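Local coordinates for protein FACT-Spt16 (Cicer arietinum, PDB 5CE6) that probably acts as a histone chaperone subunit of the FACT complex, its N-terminal domain being linked to binding of histones H3-H4 during transcription, at residues Thr90-Ala103 with Ser116-Lys128. Numbering follows the deposited sequence.
Sequences TKKQIHVLCSQKKA and SVGVEIILHVKPK
Strands 93-98 and 120-125 run parallel, their axes 18° apart, and seven backbone hydrogen bonds join them, from Glu120 N to Lys92 O through to Lys126 N to Cys98 O (2.8 Å). On the face bearing Gln93, His95 and His124, the imidazoles meet rim to rim, planes at 26°: His95 ND1 lies 2.8 Å from His124 NE2 in a nearly straight hydrogen bond (171°) whose donor is not fixed. Both rings swing beside their own backbone N, with CG anti to the carbonyl carbon, which brings these nitrogens together across the strands. Through its second nitrogen, NE2, His95 donates to Gln93 OE1 (3.0 Å), which lies somewhat out of the ring plane and is reached from above the amide plane; Gln93 NE2 in turn gives a weak bond to Glu120 OE1 (3.3 Å). A leucine in place of His95 would probably break this polar chain, leaving His124 NE2 and Gln93 OE1 without their shared mate. Ile122 packs alongside, its CB 3.6 Å from His95 ND1, and helix 133-145 touches both histidines through Ala142 and Ile139. On the other face, Leu123 CD2 lies against Val96 CB (3.7 Å) and Ile94 CD1 meets Val119 CG2, just ahead of the strand, while Ala103 CB of helix 100-106 packs on Val125 CG2 (3.8 Å). Ser99 OG caps helix 100-106 by accepting from Lys102 N. With helices 100-106 and 110-117 connecting parallel neighbours, this is a beta-alpha-beta crossover, placing 120-125 at the edge of the mixed six-stranded sheet of the Spt16 N-terminal lobe.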
# COMPACT_ATOMS: atom_id res chain seq x y z
N THR A 90 0.80 -7.56 -25.93
CA THR A 90 1.85 -7.72 -26.93
C THR A 90 2.01 -6.40 -27.66
O THR A 90 1.29 -5.44 -27.38
CB THR A 90 1.56 -8.86 -27.94
OG1 THR A 90 0.58 -8.44 -28.90
CG2 THR A 90 1.07 -10.12 -27.25
N LYS A 91 2.95 -6.34 -28.61
CA LYS A 91 3.18 -5.11 -29.35
C LYS A 91 1.91 -4.60 -30.06
O LYS A 91 1.64 -3.39 -30.08
CB LYS A 91 4.31 -5.29 -30.37
CG LYS A 91 4.80 -3.99 -30.99
CD LYS A 91 6.24 -4.12 -31.46
CE LYS A 91 7.06 -2.88 -31.09
NZ LYS A 91 8.41 -3.24 -30.55
N LYS A 92 1.12 -5.52 -30.61
CA LYS A 92 0.00 -5.14 -31.46
C LYS A 92 -1.36 -5.62 -30.97
O LYS A 92 -2.39 -5.27 -31.54
CB LYS A 92 0.23 -5.64 -32.89
CG LYS A 92 1.53 -5.14 -33.50
CD LYS A 92 1.57 -3.63 -33.51
CE LYS A 92 0.48 -3.06 -34.41
NZ LYS A 92 0.33 -1.58 -34.23
N GLN A 93 -1.36 -6.44 -29.92
CA GLN A 93 -2.60 -7.01 -29.40
C GLN A 93 -2.64 -7.03 -27.88
O GLN A 93 -1.60 -7.01 -27.22
CB GLN A 93 -2.80 -8.44 -29.91
CG GLN A 93 -2.78 -8.59 -31.43
CD GLN A 93 -3.02 -10.02 -31.86
OE1 GLN A 93 -2.29 -10.93 -31.47
NE2 GLN A 93 -4.05 -10.23 -32.67
N ILE A 94 -3.84 -7.08 -27.32
CA ILE A 94 -4.02 -7.39 -25.90
C ILE A 94 -5.00 -8.55 -25.84
O ILE A 94 -6.13 -8.43 -26.29
CB ILE A 94 -4.60 -6.21 -25.12
CG1 ILE A 94 -3.69 -4.99 -25.25
CG2 ILE A 94 -4.77 -6.57 -23.64
CD1 ILE A 94 -4.15 -3.77 -24.47
N HIS A 95 -4.57 -9.68 -25.28
CA HIS A 95 -5.43 -10.84 -25.16
C HIS A 95 -5.99 -10.93 -23.76
O HIS A 95 -5.26 -10.75 -22.79
CB HIS A 95 -4.64 -12.11 -25.50
CG HIS A 95 -4.23 -12.19 -26.93
ND1 HIS A 95 -4.93 -12.90 -27.88
CD2 HIS A 95 -3.17 -11.64 -27.58
CE1 HIS A 95 -4.33 -12.79 -29.05
NE2 HIS A 95 -3.26 -12.03 -28.90
N VAL A 96 -7.28 -11.19 -23.65
CA VAL A 96 -7.92 -11.34 -22.35
C VAL A 96 -8.63 -12.67 -22.32
O VAL A 96 -9.35 -13.01 -23.25
CB VAL A 96 -8.93 -10.21 -22.10
CG1 VAL A 96 -9.51 -10.31 -20.70
CG2 VAL A 96 -8.27 -8.84 -22.29
N LEU A 97 -8.41 -13.45 -21.26
CA LEU A 97 -9.15 -14.69 -21.04
C LEU A 97 -10.02 -14.47 -19.82
O LEU A 97 -9.49 -14.24 -18.73
CB LEU A 97 -8.19 -15.86 -20.80
CG LEU A 97 -8.81 -17.22 -20.50
CD1 LEU A 97 -9.85 -17.56 -21.55
CD2 LEU A 97 -7.74 -18.29 -20.46
N CYS A 98 -11.33 -14.52 -19.99
CA CYS A 98 -12.26 -14.13 -18.92
C CYS A 98 -13.65 -14.68 -19.19
O CYS A 98 -13.89 -15.28 -20.23
CB CYS A 98 -12.33 -12.61 -18.82
SG CYS A 98 -12.98 -11.78 -20.29
N SER A 99 -14.56 -14.44 -18.25
CA SER A 99 -15.96 -14.86 -18.40
C SER A 99 -16.67 -14.08 -19.51
O SER A 99 -16.21 -13.01 -19.91
CB SER A 99 -16.69 -14.65 -17.08
OG SER A 99 -16.82 -13.26 -16.81
N GLN A 100 -17.78 -14.62 -20.00
CA GLN A 100 -18.58 -13.91 -20.99
C GLN A 100 -18.99 -12.53 -20.49
O GLN A 100 -18.94 -11.54 -21.23
CB GLN A 100 -19.82 -14.72 -21.37
CG GLN A 100 -20.81 -13.97 -22.25
CD GLN A 100 -20.22 -13.57 -23.59
OE1 GLN A 100 -19.85 -14.42 -24.40
NE2 GLN A 100 -20.12 -12.27 -23.83
N LYS A 101 -19.38 -12.46 -19.22
CA LYS A 101 -19.84 -11.21 -18.62
C LYS A 101 -18.77 -10.12 -18.65
O LYS A 101 -19.05 -8.97 -18.99
CB LYS A 101 -20.30 -11.45 -17.18
N LYS A 102 -17.54 -10.49 -18.31
CA LYS A 102 -16.43 -9.54 -18.33
C LYS A 102 -16.07 -9.17 -19.77
O LYS A 102 -15.68 -8.04 -20.06
CB LYS A 102 -15.22 -10.11 -17.59
CG LYS A 102 -15.48 -10.38 -16.10
CD LYS A 102 -14.21 -10.73 -15.36
CE LYS A 102 -14.48 -10.99 -13.88
NZ LYS A 102 -14.99 -12.36 -13.63
N ALA A 103 -16.22 -10.13 -20.67
CA ALA A 103 -15.92 -9.89 -22.08
C ALA A 103 -16.87 -8.87 -22.70
O ALA A 103 -16.46 -8.04 -23.50
CB ALA A 103 -15.94 -11.19 -22.85
N SER A 116 -5.50 4.53 -29.30
CA SER A 116 -4.49 5.05 -28.38
C SER A 116 -3.09 4.49 -28.63
O SER A 116 -2.13 5.25 -28.75
CB SER A 116 -4.92 4.83 -26.93
OG SER A 116 -5.19 3.46 -26.68
N VAL A 117 -2.97 3.17 -28.72
CA VAL A 117 -1.65 2.55 -28.90
C VAL A 117 -1.56 1.64 -30.13
O VAL A 117 -0.56 0.95 -30.32
CB VAL A 117 -1.19 1.76 -27.65
CG1 VAL A 117 -0.88 2.71 -26.52
CG2 VAL A 117 -2.26 0.77 -27.22
N GLY A 118 -2.61 1.62 -30.94
CA GLY A 118 -2.62 0.83 -32.15
C GLY A 118 -2.76 -0.67 -31.91
O GLY A 118 -2.36 -1.47 -32.76
N VAL A 119 -3.33 -1.04 -30.77
CA VAL A 119 -3.48 -2.47 -30.47
C VAL A 119 -4.89 -3.02 -30.66
O VAL A 119 -5.89 -2.31 -30.50
CB VAL A 119 -2.98 -2.83 -29.05
CG1 VAL A 119 -1.55 -2.37 -28.85
CG2 VAL A 119 -3.89 -2.24 -27.98
N GLU A 120 -4.95 -4.31 -30.99
CA GLU A 120 -6.20 -5.02 -31.16
C GLU A 120 -6.49 -5.83 -29.91
O GLU A 120 -5.71 -6.71 -29.54
CB GLU A 120 -6.07 -5.95 -32.36
CG GLU A 120 -7.32 -6.70 -32.76
CD GLU A 120 -7.04 -7.70 -33.87
OE1 GLU A 120 -5.85 -7.91 -34.18
OE2 GLU A 120 -8.01 -8.27 -34.41
N ILE A 121 -7.59 -5.53 -29.24
CA ILE A 121 -8.02 -6.34 -28.10
C ILE A 121 -8.73 -7.61 -28.56
O ILE A 121 -9.68 -7.55 -29.34
CB ILE A 121 -8.92 -5.54 -27.17
CG1 ILE A 121 -8.09 -4.45 -26.50
CG2 ILE A 121 -9.56 -6.45 -26.13
CD1 ILE A 121 -8.83 -3.66 -25.50
N ILE A 122 -8.26 -8.75 -28.08
CA ILE A 122 -8.83 -10.03 -28.47
C ILE A 122 -9.41 -10.69 -27.24
O ILE A 122 -8.69 -10.97 -26.29
CB ILE A 122 -7.76 -10.95 -29.07
CG1 ILE A 122 -7.09 -10.28 -30.27
CG2 ILE A 122 -8.37 -12.30 -29.48
CD1 ILE A 122 -8.07 -9.92 -31.37
N LEU A 123 -10.72 -10.93 -27.24
CA LEU A 123 -11.36 -11.47 -26.05
C LEU A 123 -11.59 -12.97 -26.19
O LEU A 123 -12.25 -13.42 -27.12
CB LEU A 123 -12.68 -10.73 -25.77
CG LEU A 123 -12.50 -9.24 -25.51
CD1 LEU A 123 -13.84 -8.54 -25.38
CD2 LEU A 123 -11.68 -9.01 -24.26
N HIS A 124 -11.02 -13.74 -25.27
CA HIS A 124 -11.19 -15.18 -25.26
C HIS A 124 -12.15 -15.52 -24.13
O HIS A 124 -11.79 -15.40 -22.96
CB HIS A 124 -9.85 -15.87 -25.04
CG HIS A 124 -8.78 -15.44 -26.00
ND1 HIS A 124 -8.47 -16.16 -27.13
CD2 HIS A 124 -7.95 -14.37 -25.99
CE1 HIS A 124 -7.49 -15.55 -27.79
NE2 HIS A 124 -7.17 -14.46 -27.12
N VAL A 125 -13.36 -15.95 -24.47
CA VAL A 125 -14.39 -16.20 -23.46
C VAL A 125 -14.27 -17.60 -22.88
O VAL A 125 -14.33 -18.59 -23.62
CB VAL A 125 -15.80 -16.05 -24.05
CG1 VAL A 125 -16.85 -16.45 -23.01
CG2 VAL A 125 -16.04 -14.63 -24.54
N LYS A 126 -14.13 -17.69 -21.56
CA LYS A 126 -14.08 -18.98 -20.88
C LYS A 126 -15.43 -19.36 -20.27
O LYS A 126 -15.97 -18.63 -19.43
CB LYS A 126 -13.01 -18.99 -19.78
CG LYS A 126 -12.75 -20.39 -19.20
CD LYS A 126 -11.99 -20.32 -17.89
CE LYS A 126 -12.89 -19.89 -16.74
NZ LYS A 126 -13.92 -20.93 -16.41
N PRO A 127 -15.97 -20.51 -20.69
CA PRO A 127 -17.16 -21.12 -20.09
C PRO A 127 -16.90 -21.39 -18.61
O PRO A 127 -15.76 -21.68 -18.24
CB PRO A 127 -17.29 -22.45 -20.84
CG PRO A 127 -16.56 -22.24 -22.13
CD PRO A 127 -15.42 -21.32 -21.79
N LYS A 128 -17.93 -21.28 -17.77
CA LYS A 128 -17.79 -21.42 -16.32
C LYS A 128 -17.16 -22.75 -15.90
O LYS A 128 -16.35 -22.79 -14.97
CB LYS A 128 -19.15 -21.25 -15.63
O HOH W 1 -18.38 -17.29 -19.51